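PDB 6GSZ: alpha-L-rhamnosidase from Aspergillus terreus, which probably hydrolyses terminal non-reducing alpha-L-rhamnose residues in alpha-L-rhamnosides, acting as a calcium-binding, N-glycosylated glycoside hydrolase. Local coordinates for residues A[530-535]-A[557-562]; A[550-555]-A[611-616]; A[616-619]-A[625-628]. All coordinates share one frame; numbering follows the deposited sequence.

Contact 1: residues A[530-535]-A[557-562]. With NAG (2-acetamido-2-deoxy-beta-D-glucopyranose), chain D; NAG (2-acetamido-2-deoxy-beta-D-glucopyranose), chain B; BMA (beta-D-mannopyranose), chain C; MAN (alpha-D-mannopyranose), chain E.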
loop_
_atom_site.group_PDB
_atom_site.type_symbol
_atom_site.label_atom_id
_atom_site.label_comp_id
_atom_site.label_asym_id
_atom_site.label_seq_id
_atom_site.Cartn_x
_atom_site.Cartn_y
_atom_site.Cartn_z
ATOM N N ALA A 530 3.814 -15.451 0.751
ATOM C CA ALA A 530 3.008 -14.269 1.008
ATOM C C ALA A 530 1.523 -14.575 1.209
ATOM O O ALA A 530 0.830 -13.814 1.933
ATOM C CB ALA A 530 3.165 -13.262 -0.097
ATOM N N ILE A 531 1.036 -15.635 0.542
ATOM C CA ILE A 531 -0.393 -15.968 0.614
ATOM C C ILE A 531 -0.801 -16.460 2.024
ATOM O O ILE A 531 -2.005 -16.529 2.316
ATOM C CB ILE A 531 -0.766 -16.971 -0.502
ATOM C CG1 ILE A 531 -2.261 -17.028 -0.808
ATOM C CG2 ILE A 531 -0.176 -18.352 -0.232
ATOM C CD1 ILE A 531 -2.794 -15.776 -1.366
ATOM N N VAL A 532 0.203 -16.807 2.842
ATOM C CA VAL A 532 0.011 -17.139 4.275
ATOM C C VAL A 532 0.371 -15.923 5.128
ATOM O O VAL A 532 -0.357 -15.546 6.038
ATOM C CB VAL A 532 0.856 -18.364 4.694
ATOM C CG1 VAL A 532 0.577 -18.746 6.156
ATOM C CG2 VAL A 532 0.601 -19.572 3.808
ATOM N N GLY A 533 1.570 -15.412 4.896
ATOM C CA GLY A 533 2.174 -14.401 5.780
ATOM C C GLY A 533 1.435 -13.070 5.790
ATOM O O GLY A 533 1.338 -12.368 6.805
ATOM N N VAL A 534 1.013 -12.605 4.596
ATOM C CA VAL A 534 0.344 -11.301 4.536
ATOM C C VAL A 534 -1.005 -11.406 5.267
ATOM O O VAL A 534 -1.292 -10.559 6.111
ATOM C CB VAL A 534 0.277 -10.695 3.127
ATOM C CG1 VAL A 534 -0.430 -9.355 3.136
ATOM C CG2 VAL A 534 1.694 -10.502 2.613
ATOM N N PRO A 535 -1.858 -12.421 5.017
ATOM C CA PRO A 535 -3.050 -12.653 5.853
ATOM C C PRO A 535 -2.762 -12.761 7.361
ATOM O O PRO A 535 -3.505 -12.154 8.165
ATOM C CB PRO A 535 -3.654 -13.938 5.279
ATOM C CG PRO A 535 -3.262 -13.858 3.816
ATOM C CD PRO A 535 -1.836 -13.353 3.871
ATOM N N ASP A 557 -4.354 -23.882 0.691
ATOM C CA ASP A 557 -4.066 -24.539 -0.580
ATOM C C ASP A 557 -2.579 -24.404 -0.925
ATOM O O ASP A 557 -2.010 -25.319 -1.523
ATOM C CB ASP A 557 -4.899 -23.960 -1.718
ATOM C CG ASP A 557 -6.344 -24.421 -1.756
ATOM O OD1 ASP A 557 -6.684 -25.410 -1.058
ATOM O OD2 ASP A 557 -7.149 -23.794 -2.506
ATOM N N TRP A 558 -1.944 -23.289 -0.547
ATOM C CA TRP A 558 -0.529 -23.125 -0.771
ATOM C C TRP A 558 0.276 -24.226 -0.058
ATOM O O TRP A 558 1.153 -24.877 -0.653
ATOM C CB TRP A 558 -0.080 -21.744 -0.333
ATOM C CG TRP A 558 1.394 -21.553 -0.255
ATOM C CD1 TRP A 558 2.119 -21.345 0.871
ATOM C CD2 TRP A 558 2.352 -21.559 -1.326
ATOM N NE1 TRP A 558 3.449 -21.210 0.598
ATOM C CE2 TRP A 558 3.624 -21.323 -0.763
ATOM C CE3 TRP A 558 2.276 -21.711 -2.723
ATOM C CZ2 TRP A 558 4.799 -21.273 -1.503
ATOM C CZ3 TRP A 558 3.444 -21.672 -3.447
ATOM C CH2 TRP A 558 4.682 -21.404 -2.866
ATOM N N VAL A 559 0.009 -24.397 1.247
ATOM C CA VAL A 559 0.751 -25.390 2.003
ATOM C C VAL A 559 0.409 -26.792 1.473
ATOM O O VAL A 559 1.300 -27.638 1.316
ATOM C CB VAL A 559 0.478 -25.245 3.494
ATOM C CG1 VAL A 559 1.090 -26.352 4.321
ATOM C CG2 VAL A 559 1.001 -23.901 3.958
ATOM N N ASP A 560 -0.876 -27.055 1.227
ATOM C CA ASP A 560 -1.301 -28.391 0.899
ATOM C C ASP A 560 -0.850 -28.824 -0.513
ATOM O O ASP A 560 -0.575 -30.025 -0.727
ATOM C CB ASP A 560 -2.808 -28.521 0.979
ATOM C CG ASP A 560 -3.371 -28.453 2.391
ATOM O OD1 ASP A 560 -2.555 -28.554 3.384
ATOM O OD2 ASP A 560 -4.626 -28.360 2.476
ATOM N N LYS A 561 -0.916 -27.904 -1.484
ATOM C CA LYS A 561 -0.842 -28.282 -2.898
ATOM C C LYS A 561 0.127 -27.420 -3.726
ATOM O O LYS A 561 0.456 -27.775 -4.873
ATOM C CB LYS A 561 -2.246 -28.200 -3.505
ATOM C CG LYS A 561 -3.258 -29.152 -2.891
ATOM C CD LYS A 561 -4.639 -29.091 -3.521
ATOM C CE LYS A 561 -5.676 -29.913 -2.801
ATOM N NZ LYS A 561 -7.003 -29.757 -3.457
ATOM N N GLY A 562 0.479 -26.234 -3.219
ATOM C CA GLY A 562 1.354 -25.315 -3.936
ATOM C C GLY A 562 2.839 -25.623 -3.773
ATOM O O GLY A 562 3.571 -25.742 -4.737
HETATM C C1 NAG D . -2.766 -31.786 6.609
HETATM C C2 NAG D . -4.068 -31.613 5.760
HETATM C C3 NAG D . -3.909 -32.334 4.420
HETATM C C4 NAG D . -2.594 -31.902 3.743
HETATM C C5 NAG D . -1.411 -31.913 4.678
HETATM C C6 NAG D . -0.165 -31.250 4.087
HETATM C C7 NAG D . -6.053 -31.276 7.090
HETATM C C8 NAG D . -7.233 -31.868 7.785
HETATM N N2 NAG D . -5.250 -32.100 6.426
HETATM O O3 NAG D . -5.040 -32.058 3.585
HETATM O O4 NAG D . -2.227 -32.825 2.698
HETATM O O5 NAG D . -1.689 -31.247 5.940
HETATM O O6 NAG D . -0.257 -29.808 4.115
HETATM O O7 NAG D . -5.810 -30.054 7.199
HETATM C C1 NAG B . -2.683 -32.525 1.398
HETATM C C2 NAG B . -1.760 -33.206 0.421
HETATM C C3 NAG B . -2.303 -33.067 -0.996
HETATM C C4 NAG B . -3.759 -33.513 -1.055
HETATM C C5 NAG B . -4.597 -32.786 -0.010
HETATM C C6 NAG B . -6.020 -33.326 0.038
HETATM C C7 NAG B . 0.601 -33.215 1.069
HETATM C C8 NAG B . 1.869 -32.421 1.061
HETATM N N2 NAG B . -0.453 -32.627 0.499
HETATM O O3 NAG B . -1.512 -33.849 -1.901
HETATM O O4 NAG B . -4.268 -33.175 -2.327
HETATM O O5 NAG B . -4.007 -33.012 1.266
HETATM O O6 NAG B . -6.714 -32.636 1.103
HETATM O O7 NAG B . 0.539 -34.320 1.617
HETATM C C1 BMA C . -4.764 -34.271 -3.107
HETATM C C2 BMA C . -5.799 -33.795 -4.116
HETATM C C3 BMA C . -6.221 -34.986 -4.997
HETATM C C4 BMA C . -4.992 -35.631 -5.634
HETATM C C5 BMA C . -3.883 -35.926 -4.633
HETATM C C6 BMA C . -2.571 -36.223 -5.349
HETATM O O2 BMA C . -5.185 -32.783 -4.890
HETATM O O3 BMA C . -7.063 -34.554 -6.064
HETATM O O4 BMA C . -5.402 -36.857 -6.224
HETATM O O5 BMA C . -3.657 -34.817 -3.752
HETATM O O6 BMA C . -1.614 -36.530 -4.337
HETATM C C1 MAN E . -8.402 -35.083 -5.975
HETATM C C2 MAN E . -9.105 -34.846 -7.323
HETATM C C3 MAN E . -9.406 -33.364 -7.495
HETATM C C4 MAN E . -10.023 -32.752 -6.241
HETATM C C5 MAN E . -9.220 -33.101 -4.977
HETATM C C6 MAN E . -9.770 -32.528 -3.670
HETATM O O2 MAN E . -10.369 -35.535 -7.418
HETATM O O3 MAN E . -10.357 -33.188 -8.554
HETATM O O4 MAN E . -10.034 -31.335 -6.457
HETATM O O5 MAN E . -9.111 -34.532 -4.854
HETATM O O6 MAN E . -8.674 -32.212 -2.774
#
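The apolar part of this contact centres on W558, whose CB and indole receive I531 and V532 from the neighbouring helix. The methyl CG2 of I531 presses on the root of the tryptophan, 3.4 Å from W558 CB, and reaches the ring at CG obliquely. In I531 the longer branch, CG1, is swung anti to the backbone N (chi1 -161°) and the chain end leads away from W558, which leaves the short CG2 branch to do the touching; the side chain also meets A498 of helix 488-503. V532 meets the indole a step further out, its CG2 lying 3.8 Å from CD1 of W558, and the two side chains cross at about a right angle. A looser touch joins V532 CG2 to V559 CG2 at 4.4 Å. The one polar atom of the indole, NE1, is satisfied by D529 OD1, just before the first segment.

The hydrogen bonds to sugar lie on the other side of helix 545-562, where a glycan runs along its C-terminal turn. The first NAG gives its O6 hydroxyl to D560 OD1 (2.7 Å), while N2 of the second NAG donates to the backbone O of D560 over 2.9 Å, nearly straight at 165°. Farther along the sugar chain, NZ of the extended K561 donates a hydrogen bond to O6 of the alpha-mannose (3.0 Å).

Metal coordination closes the account: the carbonyl oxygens of K561 and S506 both bind a calcium ion. The segments run almost antiparallel, at 167° with axes 10.1 Å apart, an arrangement typical of the paired helices in the six-hairpin glycosidase domain of alpha-L-rhamnosidases.

Contact 2: residues A[550-555]-A[611-616]. With NAG (2-acetamido-2-deoxy-beta-D-glucopyranose), chain F.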
loop_
_atom_site.group_PDB
_atom_site.type_symbol
_atom_site.label_atom_id
_atom_site.label_comp_id
_atom_site.label_asym_id
_atom_site.label_seq_id
_atom_site.Cartn_x
_atom_site.Cartn_y
_atom_site.Cartn_z
ATOM N N GLU A 550 -11.805 -15.350 4.727
ATOM C CA GLU A 550 -11.776 -15.304 3.242
ATOM C C GLU A 550 -10.379 -15.604 2.704
ATOM O O GLU A 550 -10.260 -16.109 1.566
ATOM C CB GLU A 550 -12.390 -13.997 2.762
ATOM C CG GLU A 550 -11.494 -12.812 2.678
ATOM C CD GLU A 550 -12.215 -11.473 2.556
ATOM O OE1 GLU A 550 -13.396 -11.396 3.025
ATOM O OE2 GLU A 550 -11.578 -10.510 2.055
ATOM N N GLN A 551 -9.343 -15.305 3.488
ATOM C CA GLN A 551 -7.946 -15.504 3.091
ATOM C C GLN A 551 -7.431 -16.919 3.425
ATOM O O GLN A 551 -6.315 -17.291 3.037
ATOM C CB GLN A 551 -7.084 -14.394 3.680
ATOM C CG GLN A 551 -7.413 -13.052 3.044
ATOM C CD GLN A 551 -6.961 -11.838 3.816
ATOM O OE1 GLN A 551 -6.184 -11.938 4.770
ATOM N NE2 GLN A 551 -7.420 -10.662 3.399
ATOM N N TYR A 552 -8.228 -17.689 4.169
ATOM C CA TYR A 552 -7.801 -18.981 4.616
ATOM C C TYR A 552 -7.548 -19.969 3.489
ATOM O O TYR A 552 -6.507 -20.670 3.505
ATOM C CB TYR A 552 -8.802 -19.585 5.604
ATOM C CG TYR A 552 -8.331 -20.873 6.220
ATOM C CD1 TYR A 552 -7.325 -20.876 7.169
ATOM C CD2 TYR A 552 -8.853 -22.094 5.837
ATOM C CE1 TYR A 552 -6.919 -22.040 7.793
ATOM C CE2 TYR A 552 -8.437 -23.282 6.436
ATOM C CZ TYR A 552 -7.446 -23.257 7.395
ATOM O OH TYR A 552 -7.040 -24.414 8.016
ATOM N N GLY A 553 -8.454 -19.987 2.501
ATOM C CA GLY A 553 -8.308 -21.001 1.452
ATOM C C GLY A 553 -7.013 -20.848 0.664
ATOM O O GLY A 553 -6.326 -21.830 0.358
ATOM N N GLY A 554 -6.603 -19.604 0.427
ATOM C CA GLY A 554 -5.329 -19.376 -0.247
ATOM C C GLY A 554 -4.151 -19.930 0.535
ATOM O O GLY A 554 -3.234 -20.575 -0.002
ATOM N N ALA A 555 -4.140 -19.626 1.843
ATOM C CA ALA A 555 -3.070 -20.087 2.724
ATOM C C ALA A 555 -3.014 -21.622 2.802
ATOM O O ALA A 555 -1.953 -22.211 2.654
ATOM C CB ALA A 555 -3.259 -19.449 4.100
ATOM N N ASP A 611 3.511 -23.188 10.671
ATOM C CA ASP A 611 3.229 -22.678 12.010
ATOM C C ASP A 611 2.115 -21.610 11.945
ATOM O O ASP A 611 1.097 -21.653 12.670
ATOM C CB ASP A 611 4.502 -22.077 12.570
ATOM C CG ASP A 611 4.466 -21.687 14.030
ATOM O OD1 ASP A 611 3.821 -22.395 14.806
ATOM O OD2 ASP A 611 5.156 -20.707 14.368
ATOM N N MET A 612 2.259 -20.678 10.982
ATOM C CA MET A 612 1.252 -19.632 10.813
ATOM C C MET A 612 -0.096 -20.261 10.460
ATOM O O MET A 612 -1.157 -19.816 10.973
ATOM C CB MET A 612 1.628 -18.610 9.740
ATOM C CG MET A 612 2.718 -17.623 10.168
ATOM S SD MET A 612 3.006 -16.338 8.943
ATOM C CE MET A 612 3.768 -17.212 7.577
ATOM N N LEU A 613 -0.083 -21.277 9.593
ATOM C CA LEU A 613 -1.343 -21.904 9.174
ATOM C C LEU A 613 -2.009 -22.660 10.356
ATOM O O LEU A 613 -3.222 -22.620 10.489
ATOM C CB LEU A 613 -1.105 -22.794 7.944
ATOM C CG LEU A 613 -2.371 -23.444 7.360
ATOM C CD1 LEU A 613 -3.398 -22.394 6.912
ATOM C CD2 LEU A 613 -1.964 -24.346 6.207
ATOM N N ALA A 614 -1.215 -23.330 11.197
ATOM C CA ALA A 614 -1.730 -23.941 12.430
ATOM C C ALA A 614 -2.429 -22.869 13.272
ATOM O O ALA A 614 -3.537 -23.089 13.746
ATOM C CB ALA A 614 -0.629 -24.611 13.218
ATOM N N ASN A 615 -1.757 -21.723 13.456
ATOM C CA ASN A 615 -2.239 -20.670 14.326
ATOM C C ASN A 615 -3.498 -20.024 13.753
ATOM O O ASN A 615 -4.459 -19.763 14.486
ATOM C CB ASN A 615 -1.134 -19.676 14.657
ATOM C CG ASN A 615 -0.100 -20.287 15.579
ATOM O OD1 ASN A 615 -0.099 -21.512 15.840
ATOM N ND2 ASN A 615 0.796 -19.448 16.059
ATOM N N ILE A 616 -3.502 -19.793 12.430
ATOM C CA ILE A 616 -4.704 -19.240 11.785
ATOM C C ILE A 616 -5.868 -20.220 11.934
ATOM O O ILE A 616 -7.010 -19.824 12.207
ATOM C CB ILE A 616 -4.414 -18.936 10.294
ATOM C CG1 ILE A 616 -3.440 -17.773 10.146
ATOM C CG2 ILE A 616 -5.707 -18.728 9.554
ATOM C CD1 ILE A 616 -2.861 -17.744 8.729
HETATM C C1 NAG F . 1.847 -19.940 16.908
HETATM C C2 NAG F . 2.980 -18.932 16.982
HETATM C C3 NAG F . 4.078 -19.445 17.927
HETATM C C4 NAG F . 3.472 -19.845 19.257
HETATM C C5 NAG F . 2.302 -20.797 19.046
HETATM C C6 NAG F . 1.594 -21.173 20.345
HETATM C C7 NAG F . 3.587 -17.472 15.126
HETATM C C8 NAG F . 4.172 -17.430 13.742
HETATM N N2 NAG F . 3.500 -18.681 15.673
HETATM O O3 NAG F . 5.045 -18.411 18.110
HETATM O O4 NAG F . 4.503 -20.549 19.980
HETATM O O5 NAG F . 1.345 -20.156 18.188
HETATM O O6 NAG F . 1.062 -20.002 21.015
HETATM O O7 NAG F . 3.187 -16.474 15.687
#
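Helix-to-helix packing within the six-hairpin glycosidase domain brings Y552 and A555 of helix 545-562 against L613 and I616 of helix 598-619. The short segments run roughly antiparallel, with an angle of 147° between their directions and axes 11.0 Å apart, and every side chain that touches across the gap is buried.

Y552 and L613 bury the most surface, about equally. The tyrosine ring is carried across by a first torsion that sets CG anti to the backbone N (chi1 -174°), and two residues one helical turn apart meet it along the CD1-CE1 side. At the edge, near the ring plane, CG2 of I616 comes to 3.6 Å from CD1 of Y552; the two side chains slide past each other in opposite directions. L613 crosses the tyrosine at about a right angle and brings CD1 to 3.6 Å from Y552 CE1, an oblique approach. The same leucine methyl also lies 4.1 Å from A555 CB, bridging the ring and the small alanine. Beyond the ring, the phenol OH is hydrogen-bonded to OG of S617, the residue after I616.

The remote side of that helix carries sugar. N615 ND2 is covalently joined to C1 of a NAG at 1.4 Å, and D611, one turn earlier, accepts a hydrogen bond from the NAG N2 at its OD2 (2.9 Å, 156°). This hydrogen bond should restrict rotation of the acetamido group relative to the helix.

Helix 598-619 thus serves two chemistries: methyl and ring contacts hold its buried side by close fit, with the tyrosine hydroxyl satisfied at their margin, whereas on its other side a covalent link holds a glycan, which a carboxylate probably helps to orient.

Contact 3: residues A[616-619]-A[625-628]. With NAG (2-acetamido-2-deoxy-beta-D-glucopyranose), chain D.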
loop_
_atom_site.group_PDB
_atom_site.type_symbol
_atom_site.label_atom_id
_atom_site.label_comp_id
_atom_site.label_asym_id
_atom_site.label_seq_id
_atom_site.Cartn_x
_atom_site.Cartn_y
_atom_site.Cartn_z
ATOM N N ILE A 616 -3.502 -19.793 12.430
ATOM C CA ILE A 616 -4.704 -19.240 11.785
ATOM C C ILE A 616 -5.868 -20.220 11.934
ATOM O O ILE A 616 -7.010 -19.824 12.207
ATOM C CB ILE A 616 -4.414 -18.936 10.294
ATOM C CG1 ILE A 616 -3.440 -17.773 10.146
ATOM C CG2 ILE A 616 -5.707 -18.728 9.554
ATOM C CD1 ILE A 616 -2.861 -17.744 8.729
ATOM N N SER A 617 -5.560 -21.522 11.759
ATOM C CA SER A 617 -6.585 -22.559 11.912
ATOM C C SER A 617 -7.198 -22.472 13.325
ATOM O O SER A 617 -8.402 -22.516 13.464
ATOM C CB SER A 617 -6.005 -23.955 11.615
ATOM O OG SER A 617 -5.548 -24.017 10.270
ATOM N N THR A 618 -6.349 -22.334 14.345
ATOM C CA THR A 618 -6.835 -22.208 15.714
ATOM C C THR A 618 -7.714 -20.962 15.889
ATOM O O THR A 618 -8.793 -21.024 16.470
ATOM C CB THR A 618 -5.638 -22.204 16.653
ATOM O OG1 THR A 618 -4.960 -23.448 16.522
ATOM C CG2 THR A 618 -6.063 -22.008 18.087
ATOM N N SER A 619 -7.282 -19.834 15.327
ATOM C CA SER A 619 -8.036 -18.574 15.416
ATOM C C SER A 619 -9.441 -18.756 14.832
ATOM O O SER A 619 -10.413 -18.126 15.302
ATOM C CB SER A 619 -7.305 -17.426 14.735
ATOM O OG SER A 619 -6.075 -17.127 15.382
ATOM N N GLU A 625 -7.713 -29.098 11.191
ATOM C CA GLU A 625 -6.616 -28.421 10.505
ATOM C C GLU A 625 -5.532 -27.971 11.482
ATOM O O GLU A 625 -4.345 -28.208 11.239
ATOM C CB GLU A 625 -7.141 -27.219 9.741
ATOM C CG GLU A 625 -8.045 -27.596 8.557
ATOM C CD GLU A 625 -9.523 -27.866 8.814
ATOM O OE1 GLU A 625 -9.972 -28.004 9.974
ATOM O OE2 GLU A 625 -10.245 -27.973 7.794
ATOM N N ALA A 626 -5.941 -27.380 12.616
ATOM C CA ALA A 626 -4.960 -26.864 13.559
ATOM C C ALA A 626 -4.081 -28.015 14.056
ATOM O O ALA A 626 -2.849 -27.896 14.083
ATOM C CB ALA A 626 -5.622 -26.149 14.730
ATOM N N SER A 627 -4.702 -29.127 14.452
ATOM C CA SER A 627 -3.907 -30.264 14.924
ATOM C C SER A 627 -3.025 -30.832 13.810
ATOM O O SER A 627 -1.867 -31.184 14.071
ATOM C CB SER A 627 -4.772 -31.340 15.509
ATOM O OG SER A 627 -5.227 -30.949 16.787
ATOM N N ASN A 628 -3.562 -30.913 12.580
ATOM C CA ASN A 628 -2.834 -31.445 11.458
ATOM C C ASN A 628 -1.572 -30.617 11.247
ATOM O O ASN A 628 -0.470 -31.166 11.106
ATOM C CB ASN A 628 -3.676 -31.344 10.208
ATOM C CG ASN A 628 -3.062 -31.994 8.994
ATOM O OD1 ASN A 628 -2.555 -33.111 9.046
ATOM N ND2 ASN A 628 -3.094 -31.286 7.880
HETATM C C1 NAG D . -2.766 -31.786 6.609
HETATM C C2 NAG D . -4.068 -31.613 5.760
HETATM C C3 NAG D . -3.909 -32.334 4.420
HETATM C C4 NAG D . -2.594 -31.902 3.743
HETATM C C5 NAG D . -1.411 -31.913 4.678
HETATM C C6 NAG D . -0.165 -31.250 4.087
HETATM C C7 NAG D . -6.053 -31.276 7.090
HETATM C C8 NAG D . -7.233 -31.868 7.785
HETATM N N2 NAG D . -5.250 -32.100 6.426
HETATM O O3 NAG D . -5.040 -32.058 3.585
HETATM O O4 NAG D . -2.227 -32.825 2.698
HETATM O O5 NAG D . -1.689 -31.247 5.940
HETATM O O6 NAG D . -0.257 -29.808 4.115
HETATM O O7 NAG D . -5.810 -30.054 7.199
#
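Similar first torsions in S617 and T618 (both chi1 -62°) place each hydroxyl oxygen anti to its own carbonyl carbon, and from these positions S617 meets E625 and A626 while T618 meets A626 alone. The serine comes in with its CB as well as its oxygen: CB sits 3.6 Å from the backbone N of A626 and 3.8 Å from A626 CB, while OG lies alongside E625 CB at 3.6 Å. T618 touches through its oxygen, OG1, which rests 3.3 Å from the alanine methyl CB. A626 is therefore touched by two consecutive residues of the facing helix, and its small side chain permits a close backbone approach, with the CA atoms of S617 and A626 only 4.9 Å apart.

Both hydroxyls find polar partners outside the two segments. Besides its tyrosine partner Y552, S617 OG is hydrogen-bonded to the backbone O of L613, and T618 OG1 to the backbone O of A614, each one turn earlier on the same helix. The segments belong to helices 598-619 and 623-644, which follow each other through a very short connection, so this is the tight end of a helical hairpin.

On the second helix, N628 ND2 is bonded covalently to C1 of a NAG at 1.4 Å, and CG of E625 lies 3.6 Å from the acetamido oxygen O7 of that sugar. The glutamate chain passes the base of the glycan at this CG and bends only beyond it, while its CB faces S617.

What joins the two helices here is van der Waals contact between small side chains and the CB of E625, in which even the serine and threonine oxygens meet carbon; both oxygens are bonded instead to carbonyls of their own helix.

How the contacts relate
The three contacts follow neighbouring helices of one domain from its interior toward its surface. Contacts 1 and 2 are buried and share helix 545-562, whose A555 also touches I531 and V532; their centres lie about 7 Å apart. Contact 3 is only partly buried and shares helix 598-619, and residue I616, with contact 2. Chemistry changes with depth: larger aliphatic and aromatic groups dominate contacts 1 and 2, whereas small serine, threonine and alanine side chains close the hairpin of contact 3. Sugar links them as well, since the glycan attached within contact 3 is the one gripped by 557-562, while contact 2 carries a separate one.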